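Local coordinates for 3'-5'-exonuclease (Saccharomyces cerevisiae, PDB 3E2V), which probably cuts double-stranded DNA as a metal-dependent TatD-type nuclease, with endonuclease and 3'-to-5' exonuclease activities, at residues 93-98 and 118-123; 122-127 and 173-178; 133-138 and 226-231; 215-220 and 240-245. All coordinates share one frame; numbering follows the deposited sequence.

Contact 1: 93-98 and 118-123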
# COMPACT_ATOMS: atom_id res chain seq x y z
N CYS A 93 -12.03 -5.09 -5.46
CA CYS A 93 -12.03 -5.23 -6.90
C CYS A 93 -12.01 -6.67 -7.35
O CYS A 93 -11.86 -6.94 -8.55
CB CYS A 93 -10.84 -4.45 -7.45
SG CYS A 93 -10.93 -2.63 -7.05
N VAL A 94 -12.18 -7.60 -6.40
CA VAL A 94 -12.09 -9.02 -6.75
C VAL A 94 -13.19 -9.49 -7.69
O VAL A 94 -13.08 -10.55 -8.29
CB VAL A 94 -11.98 -9.94 -5.50
CG1 VAL A 94 -10.62 -9.76 -4.82
CG2 VAL A 94 -13.13 -9.70 -4.53
N ASN A 95 -14.26 -8.70 -7.82
CA ASN A 95 -15.31 -9.08 -8.78
C ASN A 95 -14.78 -9.16 -10.21
O ASN A 95 -15.39 -9.81 -11.06
CB ASN A 95 -16.50 -8.12 -8.73
CG ASN A 95 -17.37 -8.30 -7.50
OD1 ASN A 95 -17.14 -9.19 -6.68
ND2 ASN A 95 -18.41 -7.47 -7.38
N GLU A 96 -13.66 -8.49 -10.48
CA GLU A 96 -13.09 -8.57 -11.83
C GLU A 96 -12.60 -9.98 -12.19
O GLU A 96 -12.45 -10.29 -13.37
CB GLU A 96 -12.02 -7.52 -12.07
CG GLU A 96 -10.71 -7.79 -11.42
CD GLU A 96 -9.60 -7.02 -12.09
OE1 GLU A 96 -8.59 -6.77 -11.44
OE2 GLU A 96 -9.73 -6.64 -13.28
N PHE A 97 -12.36 -10.83 -11.19
CA PHE A 97 -12.05 -12.24 -11.46
C PHE A 97 -13.27 -12.99 -11.97
O PHE A 97 -13.12 -14.07 -12.55
CB PHE A 97 -11.54 -12.95 -10.21
CG PHE A 97 -10.15 -12.55 -9.82
CD1 PHE A 97 -9.05 -12.89 -10.59
CD2 PHE A 97 -9.94 -11.81 -8.66
CE1 PHE A 97 -7.76 -12.52 -10.22
CE2 PHE A 97 -8.66 -11.45 -8.26
CZ PHE A 97 -7.56 -11.79 -9.04
N ALA A 98 -14.46 -12.43 -11.76
CA ALA A 98 -15.70 -13.15 -12.06
C ALA A 98 -16.45 -12.58 -13.27
O ALA A 98 -17.27 -13.31 -13.84
CB ALA A 98 -16.60 -13.19 -10.86
N ALA A 118 -27.71 -7.86 -4.77
CA ALA A 118 -28.02 -9.15 -5.40
C ALA A 118 -26.86 -9.65 -6.23
O ALA A 118 -26.50 -10.84 -6.18
CB ALA A 118 -29.28 -9.04 -6.25
N TYR A 119 -26.26 -8.75 -7.00
CA TYR A 119 -25.17 -9.10 -7.88
C TYR A 119 -23.96 -9.59 -7.09
O TYR A 119 -23.42 -10.67 -7.37
CB TYR A 119 -24.78 -7.90 -8.75
CG TYR A 119 -23.58 -8.16 -9.60
CD1 TYR A 119 -23.68 -8.90 -10.77
CD2 TYR A 119 -22.32 -7.70 -9.21
CE1 TYR A 119 -22.56 -9.17 -11.56
CE2 TYR A 119 -21.20 -7.95 -9.99
CZ TYR A 119 -21.32 -8.68 -11.16
OH TYR A 119 -20.22 -8.94 -11.93
N ASN A 120 -23.52 -8.80 -6.11
CA ASN A 120 -22.34 -9.17 -5.32
C ASN A 120 -22.52 -10.51 -4.62
O ASN A 120 -21.58 -11.32 -4.57
CB ASN A 120 -22.01 -8.08 -4.29
CG ASN A 120 -21.50 -6.80 -4.92
OD1 ASN A 120 -21.03 -6.78 -6.05
ND2 ASN A 120 -21.58 -5.71 -4.17
N GLU A 121 -23.71 -10.72 -4.07
CA GLU A 121 -24.02 -11.91 -3.29
C GLU A 121 -24.09 -13.14 -4.18
O GLU A 121 -23.78 -14.25 -3.74
CB GLU A 121 -25.32 -11.70 -2.50
CG GLU A 121 -25.69 -12.82 -1.51
CD GLU A 121 -24.62 -13.11 -0.47
OE1 GLU A 121 -23.82 -12.21 -0.13
OE2 GLU A 121 -24.58 -14.26 0.02
N SER A 122 -24.46 -12.93 -5.45
CA SER A 122 -24.64 -14.04 -6.37
C SER A 122 -23.34 -14.60 -6.94
O SER A 122 -23.31 -15.71 -7.47
CB SER A 122 -25.51 -13.59 -7.55
OG SER A 122 -24.78 -12.74 -8.42
N LEU A 123 -22.26 -13.82 -6.86
CA LEU A 123 -21.08 -14.12 -7.66
C LEU A 123 -20.32 -15.35 -7.21
O LEU A 123 -19.86 -16.14 -8.05
CB LEU A 123 -20.14 -12.91 -7.74
CG LEU A 123 -20.59 -11.72 -8.59
CD1 LEU A 123 -19.48 -10.69 -8.60
CD2 LEU A 123 -20.95 -12.12 -10.01
O HOH W 1 -18.89 -9.95 -4.72
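Ala98 and Leu123 bring the two backbones nearest, at 7.0 Å between their CA atoms, where the end of the 3-10 segment 94-97 faces the first turns of helix 118-129; side chains therefore make the contact. Asn95 carries most of it. Its CG lies anti to the carbonyl carbon (chi1 -74°), and the amide beyond is used on both of its polar atoms. ND2 donates to Asn120 OD1 over 3.0 Å; the bond is bent, 136° at the hydrogen. The acceptor lies close to the amide plane of Asn95, whereas the donor stands above the carbonyl plane of Asn120, the two amides being turned 53° apart. Asn95 OD1 accepts from a water at 2.7 Å, and the same water donates to the backbone O of Asn120, a bridged second link. Both segments belong to the long connection that follows strand 82-87 of the TIM-barrel fold of TatD nucleases, on the surface and away from the magnesium site. Leu123 is modelled in two conformers; in one of them CD1 packs against the Asn95 amide, 3.4 Å from CG, with the two side chains crossing at about a right angle, and reaches Ala98 CB more loosely, at 4.4 Å. The Tyr119 ring turns its edge to Asn95, CE2 lying 3.9 Å from ND2. Asn120 ND2 also makes a weak hydrogen bond to His170 O.

Contact 2: 122-127 and 173-178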
# COMPACT_ATOMS: atom_id res chain seq x y z
N SER A 122 -24.46 -12.93 -5.45
CA SER A 122 -24.64 -14.04 -6.37
C SER A 122 -23.34 -14.60 -6.94
O SER A 122 -23.31 -15.71 -7.47
CB SER A 122 -25.51 -13.59 -7.55
OG SER A 122 -24.78 -12.74 -8.42
N LEU A 123 -22.26 -13.82 -6.86
CA LEU A 123 -21.08 -14.12 -7.66
C LEU A 123 -20.32 -15.35 -7.21
O LEU A 123 -19.86 -16.14 -8.05
CB LEU A 123 -20.14 -12.91 -7.74
CG LEU A 123 -20.59 -11.72 -8.59
CD1 LEU A 123 -19.48 -10.69 -8.60
CD2 LEU A 123 -20.95 -12.12 -10.01
N TYR A 124 -20.18 -15.53 -5.90
CA TYR A 124 -19.39 -16.66 -5.42
C TYR A 124 -19.94 -17.99 -5.91
O TYR A 124 -19.20 -18.81 -6.45
CB TYR A 124 -19.30 -16.68 -3.89
CG TYR A 124 -18.42 -17.80 -3.40
CD1 TYR A 124 -17.09 -17.89 -3.81
CD2 TYR A 124 -18.91 -18.77 -2.54
CE1 TYR A 124 -16.27 -18.91 -3.38
CE2 TYR A 124 -18.08 -19.81 -2.09
CZ TYR A 124 -16.77 -19.86 -2.51
OH TYR A 124 -15.92 -20.88 -2.10
N ALA A 125 -21.24 -18.20 -5.72
CA ALA A 125 -21.86 -19.46 -6.12
C ALA A 125 -21.71 -19.68 -7.62
O ALA A 125 -21.53 -20.82 -8.06
CB ALA A 125 -23.33 -19.52 -5.70
N LYS A 126 -21.75 -18.59 -8.40
CA LYS A 126 -21.63 -18.66 -9.86
C LYS A 126 -20.20 -19.03 -10.28
O LYS A 126 -20.00 -19.78 -11.23
CB LYS A 126 -22.10 -17.37 -10.54
CG LYS A 126 -23.64 -17.16 -10.45
CD LYS A 126 -24.18 -16.01 -11.31
CE LYS A 126 -23.70 -14.62 -10.87
NZ LYS A 126 -24.58 -13.51 -11.41
N VAL A 127 -19.21 -18.50 -9.56
CA VAL A 127 -17.82 -18.84 -9.84
C VAL A 127 -17.55 -20.32 -9.53
O VAL A 127 -16.93 -21.02 -10.33
CB VAL A 127 -16.85 -17.94 -9.03
CG1 VAL A 127 -15.42 -18.45 -9.12
CG2 VAL A 127 -16.92 -16.50 -9.54
N SER A 173 -18.41 -9.48 -1.86
CA SER A 173 -18.81 -10.33 -0.75
C SER A 173 -17.63 -10.88 0.03
O SER A 173 -16.51 -11.00 -0.49
CB SER A 173 -19.63 -11.50 -1.28
OG SER A 173 -18.81 -12.38 -2.02
N LYS A 174 -17.89 -11.25 1.29
CA LYS A 174 -16.86 -11.88 2.10
C LYS A 174 -16.26 -13.11 1.42
O LYS A 174 -15.05 -13.32 1.42
CB LYS A 174 -17.43 -12.26 3.48
CG LYS A 174 -16.38 -12.77 4.44
CD LYS A 174 -16.93 -12.97 5.86
CE LYS A 174 -17.76 -14.22 5.98
NZ LYS A 174 -18.29 -14.33 7.39
N GLU A 175 -17.13 -13.93 0.84
CA GLU A 175 -16.67 -15.17 0.22
C GLU A 175 -15.76 -14.87 -0.99
O GLU A 175 -14.71 -15.52 -1.19
CB GLU A 175 -17.87 -16.02 -0.22
CG GLU A 175 -18.77 -16.55 0.92
CD GLU A 175 -19.57 -15.47 1.68
OE1 GLU A 175 -20.00 -14.45 1.08
OE2 GLU A 175 -19.77 -15.64 2.90
N MET A 176 -16.14 -13.88 -1.79
CA MET A 176 -15.31 -13.51 -2.94
C MET A 176 -13.96 -12.94 -2.48
O MET A 176 -12.92 -13.23 -3.09
CB MET A 176 -16.03 -12.51 -3.83
CG MET A 176 -17.12 -13.13 -4.74
SD MET A 176 -16.50 -14.11 -6.16
CE MET A 176 -15.62 -12.84 -7.08
N GLN A 177 -13.98 -12.15 -1.41
CA GLN A 177 -12.73 -11.62 -0.87
C GLN A 177 -11.81 -12.74 -0.41
O GLN A 177 -10.62 -12.76 -0.72
CB GLN A 177 -12.99 -10.65 0.28
CG GLN A 177 -13.67 -9.35 -0.14
CD GLN A 177 -13.69 -8.33 0.99
OE1 GLN A 177 -12.85 -8.37 1.90
NE2 GLN A 177 -14.63 -7.39 0.92
N LYS A 178 -12.35 -13.66 0.38
CA LYS A 178 -11.52 -14.72 0.96
C LYS A 178 -10.95 -15.61 -0.14
O LYS A 178 -9.75 -15.94 -0.13
CB LYS A 178 -12.32 -15.55 1.96
CG LYS A 178 -12.58 -14.80 3.27
CD LYS A 178 -13.65 -15.52 4.11
CE LYS A 178 -13.13 -16.75 4.80
NZ LYS A 178 -14.30 -17.48 5.40
O HOH W 2 -20.61 -13.66 -3.60
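Met176 packs its sulfur against residues 122-127 of helix 118-129, and this is the buried half of the contact. SD lies 3.9 Å from Tyr124 CA, 4.1 Å from Leu123 CB and 4.2 Å from Val127 CG2, so a single atom touches three residues of the opposing helix. The chain of Met176 is bent at chi2 (-74°), which places SD against that helix, near the plane of the Tyr124 ring at its edge. The contact is a helix-helix packing between two elements on the outside of the TIM barrel, helix 118-129 and the start of helix 174-187; their short segments approach to 8.9 Å with N-to-C directions 52° apart. On the more open side, formed by Tyr124 and Glu175, the packing changes character. Glu175 lays CB over one face of the Tyr124 ring as a CH-pi contact, 3.9 Å from the centroid and offset toward the CG and CD2 rim. Its chain then bends away, leaving the aliphatic part to do the touching. No direct hydrogen bond joins the two segments. Near the N-cap, one water accepts from Tyr124 N and pairs with Ser173 OG at 2.7 Å. That hydroxyl also serves as N-cap, accepting from Met176 N at 3.1 Å with an angle of 158° at the hydrogen, tying the bridge to the first turn of the second helix.

Contact 3: 133-138 and 226-231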
# COMPACT_ATOMS: atom_id res chain seq x y z
N PHE A 133 -14.00 -18.68 -16.21
CA PHE A 133 -13.65 -17.27 -16.40
C PHE A 133 -12.61 -16.83 -15.37
O PHE A 133 -11.59 -16.25 -15.73
CB PHE A 133 -14.90 -16.37 -16.41
CG PHE A 133 -14.59 -14.93 -16.72
CD1 PHE A 133 -14.55 -14.48 -18.03
CD2 PHE A 133 -14.29 -14.04 -15.69
CE1 PHE A 133 -14.24 -13.15 -18.32
CE2 PHE A 133 -13.98 -12.71 -15.97
CZ PHE A 133 -13.96 -12.26 -17.29
N ALA A 134 -12.86 -17.17 -14.10
CA ALA A 134 -11.90 -16.85 -13.03
C ALA A 134 -10.55 -17.51 -13.23
O ALA A 134 -9.50 -16.92 -12.95
CB ALA A 134 -12.47 -17.21 -11.66
N GLN A 135 -10.55 -18.75 -13.72
CA GLN A 135 -9.29 -19.42 -14.06
C GLN A 135 -8.47 -18.60 -15.06
O GLN A 135 -7.25 -18.45 -14.92
CB GLN A 135 -9.53 -20.84 -14.60
CG GLN A 135 -9.94 -21.85 -13.54
CD GLN A 135 -10.60 -23.08 -14.15
OE1 GLN A 135 -10.85 -23.14 -15.35
NE2 GLN A 135 -10.90 -24.07 -13.31
N GLY A 136 -9.16 -18.05 -16.07
CA GLY A 136 -8.49 -17.22 -17.07
C GLY A 136 -7.96 -15.90 -16.52
O GLY A 136 -6.89 -15.45 -16.92
N LYS A 137 -8.72 -15.30 -15.62
CA LYS A 137 -8.29 -14.04 -15.02
C LYS A 137 -7.09 -14.23 -14.10
O LYS A 137 -6.19 -13.39 -14.06
CB LYS A 137 -9.44 -13.34 -14.28
CG LYS A 137 -10.56 -12.85 -15.22
CD LYS A 137 -10.05 -11.90 -16.30
CE LYS A 137 -9.84 -10.49 -15.77
NZ LYS A 137 -9.43 -9.57 -16.89
N LEU A 138 -7.08 -15.33 -13.36
CA LEU A 138 -5.93 -15.63 -12.53
C LEU A 138 -4.68 -15.90 -13.37
O LEU A 138 -3.58 -15.45 -13.04
CB LEU A 138 -6.25 -16.82 -11.61
CG LEU A 138 -7.14 -16.47 -10.41
CD1 LEU A 138 -7.76 -17.75 -9.85
CD2 LEU A 138 -6.36 -15.72 -9.32
N ASP A 226 -7.12 -27.79 -6.12
CA ASP A 226 -6.71 -26.79 -7.12
C ASP A 226 -7.87 -26.37 -8.04
O ASP A 226 -7.78 -26.48 -9.27
CB ASP A 226 -5.51 -27.30 -7.93
CG ASP A 226 -4.85 -26.21 -8.78
OD1 ASP A 226 -5.04 -25.00 -8.51
OD2 ASP A 226 -4.12 -26.58 -9.72
N THR A 227 -8.94 -25.88 -7.43
CA THR A 227 -10.15 -25.46 -8.14
C THR A 227 -9.84 -24.55 -9.33
O THR A 227 -10.45 -24.69 -10.40
CB THR A 227 -11.13 -24.77 -7.17
OG1 THR A 227 -11.53 -25.72 -6.17
CG2 THR A 227 -12.37 -24.25 -7.89
N PHE A 228 -8.89 -23.64 -9.16
CA PHE A 228 -8.59 -22.66 -10.20
C PHE A 228 -7.43 -23.04 -11.11
O PHE A 228 -6.96 -22.24 -11.92
CB PHE A 228 -8.48 -21.26 -9.59
CG PHE A 228 -9.77 -20.81 -8.93
CD1 PHE A 228 -10.77 -20.20 -9.68
CD2 PHE A 228 -10.02 -21.08 -7.59
CE1 PHE A 228 -11.99 -19.83 -9.08
CE2 PHE A 228 -11.22 -20.71 -6.98
CZ PHE A 228 -12.22 -20.09 -7.73
N GLN A 229 -7.00 -24.30 -10.99
CA GLN A 229 -6.06 -24.91 -11.94
C GLN A 229 -4.73 -24.15 -12.06
O GLN A 229 -4.17 -24.00 -13.15
CB GLN A 229 -6.71 -25.15 -13.32
CG GLN A 229 -7.90 -26.12 -13.31
CD GLN A 229 -8.49 -26.41 -14.70
OE1 GLN A 229 -8.20 -25.72 -15.68
NE2 GLN A 229 -9.35 -27.43 -14.77
N LEU A 230 -4.21 -23.70 -10.93
CA LEU A 230 -2.97 -22.92 -10.92
C LEU A 230 -1.75 -23.79 -11.19
O LEU A 230 -0.74 -23.31 -11.69
CB LEU A 230 -2.80 -22.21 -9.58
CG LEU A 230 -3.89 -21.24 -9.14
CD1 LEU A 230 -3.55 -20.65 -7.77
CD2 LEU A 230 -4.10 -20.12 -10.16
N GLN A 231 -1.85 -25.06 -10.84
CA GLN A 231 -0.74 -25.98 -11.03
C GLN A 231 -0.55 -26.36 -12.50
O GLN A 231 0.38 -27.10 -12.84
CB GLN A 231 -0.90 -27.20 -10.09
CG GLN A 231 -0.76 -26.79 -8.62
CD GLN A 231 -1.21 -27.86 -7.64
OE1 GLN A 231 -0.95 -29.06 -7.83
NE2 GLN A 231 -1.88 -27.43 -6.58
O HOH W 3 -5.70 -20.48 -13.81
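Gln135 and Gln229 stack their amides, with planes 15° apart and the two chains crossing at a slant; Gln135 OE1 and Gln229 OE1 stand 3.7 Å from each other. On the Phe228 ring, Thr227 CG2 lies over one face toward the rim, while Ala134 CB and Leu138 CD1 approach obliquely. The Gln135 amide is fixed by a hydrogen bond from NE2 to Thr227 O, 3.0 Å long and 154° at the hydrogen, lying in the plane of both the amide and the carbonyl. Its chain is extended beyond CG (chi2 161°), carrying CD outward from the helix to the turn. A water adds a second link, donating to Gln135 O and Phe228 O. The apolar side consists of Ala134 CB, 3.7 Å from Phe228 CE1, and Leu138 CD1, 3.6 Å from Phe228 CB; Leu138 CB also meets Leu230 CD2. Within the receiving loop, Asp226 to Gln229 form a type I beta turn. The Asp226 carboxylate holds the chain that follows, its OD1 accepting from Leu230 N at 2.9 Å and its OD2 from Gln231 N at 3.0 Å, both on the syn side. The contact thus docks the loop between strands 221-222 and 241-242 onto the start of helix 132-149, with Phe228 reaching Val127 of helix 118-129 and the ring of Phe180 in helix 174-187.

Contact 4: 215-220 and 240-245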
# COMPACT_ATOMS: atom_id res chain seq x y z
N GLU A 215 -1.91 -17.72 8.10
CA GLU A 215 -1.27 -18.75 8.92
C GLU A 215 -1.07 -20.04 8.14
O GLU A 215 -0.04 -20.73 8.34
CB GLU A 215 -2.06 -19.01 10.20
CG GLU A 215 -1.35 -19.90 11.19
CD GLU A 215 -1.69 -21.38 11.01
OE1 GLU A 215 -2.53 -21.72 10.14
OE2 GLU A 215 -1.11 -22.21 11.75
N ARG A 216 -2.02 -20.38 7.27
CA ARG A 216 -1.87 -21.60 6.47
C ARG A 216 -0.66 -21.52 5.53
O ARG A 216 0.01 -22.53 5.30
CB ARG A 216 -3.14 -21.92 5.68
CG ARG A 216 -4.26 -22.36 6.59
CD ARG A 216 -5.35 -23.10 5.82
NE ARG A 216 -5.81 -22.36 4.65
CZ ARG A 216 -6.79 -21.46 4.66
NH1 ARG A 216 -7.46 -21.17 5.78
NH2 ARG A 216 -7.11 -20.83 3.55
N PHE A 217 -0.38 -20.33 5.00
CA PHE A 217 0.80 -20.14 4.17
C PHE A 217 2.10 -20.01 5.00
O PHE A 217 3.17 -20.38 4.53
CB PHE A 217 0.62 -18.89 3.31
CG PHE A 217 -0.37 -19.05 2.19
CD1 PHE A 217 0.07 -19.40 0.90
CD2 PHE A 217 -1.74 -18.89 2.41
CE1 PHE A 217 -0.85 -19.56 -0.15
CE2 PHE A 217 -2.66 -19.03 1.36
CZ PHE A 217 -2.22 -19.38 0.09
N VAL A 218 2.00 -19.47 6.21
CA VAL A 218 3.17 -19.37 7.09
C VAL A 218 3.66 -20.76 7.49
O VAL A 218 4.88 -21.04 7.44
CB VAL A 218 2.86 -18.49 8.34
CG1 VAL A 218 3.95 -18.66 9.41
CG2 VAL A 218 2.72 -17.01 7.93
N VAL A 219 2.72 -21.64 7.86
CA VAL A 219 3.05 -23.02 8.27
C VAL A 219 3.22 -23.95 7.08
O VAL A 219 4.08 -24.83 7.11
CB VAL A 219 2.00 -23.59 9.24
CG1 VAL A 219 2.31 -25.06 9.58
CG2 VAL A 219 1.96 -22.72 10.49
N GLY A 220 2.42 -23.72 6.04
CA GLY A 220 2.40 -24.57 4.84
C GLY A 220 1.14 -25.41 4.76
O GLY A 220 0.62 -25.88 5.78
N GLY A 240 1.64 -29.41 -4.87
CA GLY A 240 0.52 -28.62 -4.36
C GLY A 240 0.78 -27.98 -3.00
O GLY A 240 -0.15 -27.45 -2.38
N PHE A 241 2.02 -28.09 -2.53
CA PHE A 241 2.41 -27.55 -1.22
C PHE A 241 2.79 -26.08 -1.33
O PHE A 241 3.75 -25.71 -2.01
CB PHE A 241 3.57 -28.36 -0.62
CG PHE A 241 3.97 -27.94 0.76
CD1 PHE A 241 3.14 -28.15 1.84
CD2 PHE A 241 5.21 -27.36 0.98
CE1 PHE A 241 3.52 -27.77 3.14
CE2 PHE A 241 5.60 -26.97 2.26
CZ PHE A 241 4.75 -27.18 3.34
N TYR A 242 2.00 -25.26 -0.63
CA TYR A 242 2.20 -23.80 -0.57
C TYR A 242 2.75 -23.41 0.80
O TYR A 242 2.11 -23.68 1.81
CB TYR A 242 0.87 -23.09 -0.79
CG TYR A 242 0.38 -23.18 -2.21
CD1 TYR A 242 0.84 -22.29 -3.17
CD2 TYR A 242 -0.53 -24.17 -2.60
CE1 TYR A 242 0.41 -22.36 -4.49
CE2 TYR A 242 -0.97 -24.25 -3.91
CZ TYR A 242 -0.49 -23.33 -4.85
OH TYR A 242 -0.92 -23.39 -6.15
N LYS A 243 3.90 -22.74 0.81
CA LYS A 243 4.45 -22.19 2.05
C LYS A 243 5.28 -20.96 1.74
O LYS A 243 6.11 -21.00 0.84
CB LYS A 243 5.32 -23.24 2.81
CG LYS A 243 5.77 -22.76 4.18
CD LYS A 243 6.67 -23.78 4.87
CE LYS A 243 6.98 -23.29 6.28
NZ LYS A 243 7.99 -24.17 6.97
N PHE A 244 5.09 -19.88 2.50
CA PHE A 244 5.93 -18.72 2.29
C PHE A 244 7.41 -19.04 2.53
O PHE A 244 7.78 -19.75 3.48
CB PHE A 244 5.57 -17.59 3.25
CG PHE A 244 4.21 -16.97 3.03
CD1 PHE A 244 3.61 -16.86 1.77
CD2 PHE A 244 3.57 -16.40 4.12
CE1 PHE A 244 2.35 -16.24 1.62
CE2 PHE A 244 2.31 -15.78 3.97
CZ PHE A 244 1.71 -15.69 2.71
N HIS A 245 8.26 -18.49 1.67
CA HIS A 245 9.69 -18.53 1.91
C HIS A 245 10.01 -17.97 3.30
O HIS A 245 9.37 -17.00 3.73
CB HIS A 245 10.39 -17.68 0.85
CG HIS A 245 11.87 -17.85 0.82
ND1 HIS A 245 12.72 -17.19 1.68
CD2 HIS A 245 12.66 -18.61 0.02
CE1 HIS A 245 13.97 -17.55 1.43
NE2 HIS A 245 13.96 -18.40 0.43
O HOH W 4 6.81 -19.61 6.10
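Phe241 begins the contact by setting the tip of its ring against the backbone of Gly220, CE1 lying 3.7 Å from Gly220 C. Gly220, the first residue after helix 207-219, leaves helical geometry with positive phi (108°), and its bare CA lets the Phe241 ring and Tyr242 O come close. At Tyr242 the carbonyl O receives a CA-H...O contact from Gly220 CA, 3.2 Å, and CB rests 4.0 Å from Phe217 CE1, the two side chains lying side by side and pointing the same way. Lys243 packs its extended aliphatic chain on the helix-end carbonyls, CE 3.3 Å from Val218 O and close to Val219 O, and its CA makes a CA-H...O contact with Phe217 O. That same oxygen accepts the one direct hydrogen bond of the contact, from Phe244 N at 2.8 Å and 163° at the hydrogen. The Phe244 ring then takes Phe217 CB over the centre of one face, a CH-pi contact 3.5 Å from the centroid. The two rings are near parallel but slid apart, and Val218 CG2 reaches Phe244 CD2 at 4.0 Å. A water donates to both Val218 O and Phe244 O. Strand 241-242 pairs antiparallel with strand 221-222, which follows helix 207-219 after Gly220, as a small sheet apart from the eight parallel strands of the TIM barrel; helix 174-187 lies against Phe217 and Tyr242, and helix 259-268 touches Val218.

How the contacts relate
Contacts 1 and 2 share Leu123 on helix 118-129, and their centres are only 6 Å apart, yet they differ in character: contact 1 is a surface contact built on an asparagine pair, contact 2 is buried and built on a methionine sulfur. Contact 3 is intermediate, partly buried, with a polar glutamine margin beside apolar packing; Phe97 O of contact 1 packs against its Ala134 CB at 3.3 Å. Contact 4, also partly buried, relies on aromatic rings and helix-end carbonyls. It meets contact 3 where Gln231 and Leu230 approach Gly240 and Tyr242, but stays clear of contacts 1 and 2. Each contact includes a bridging water, and all lie away from the metal site.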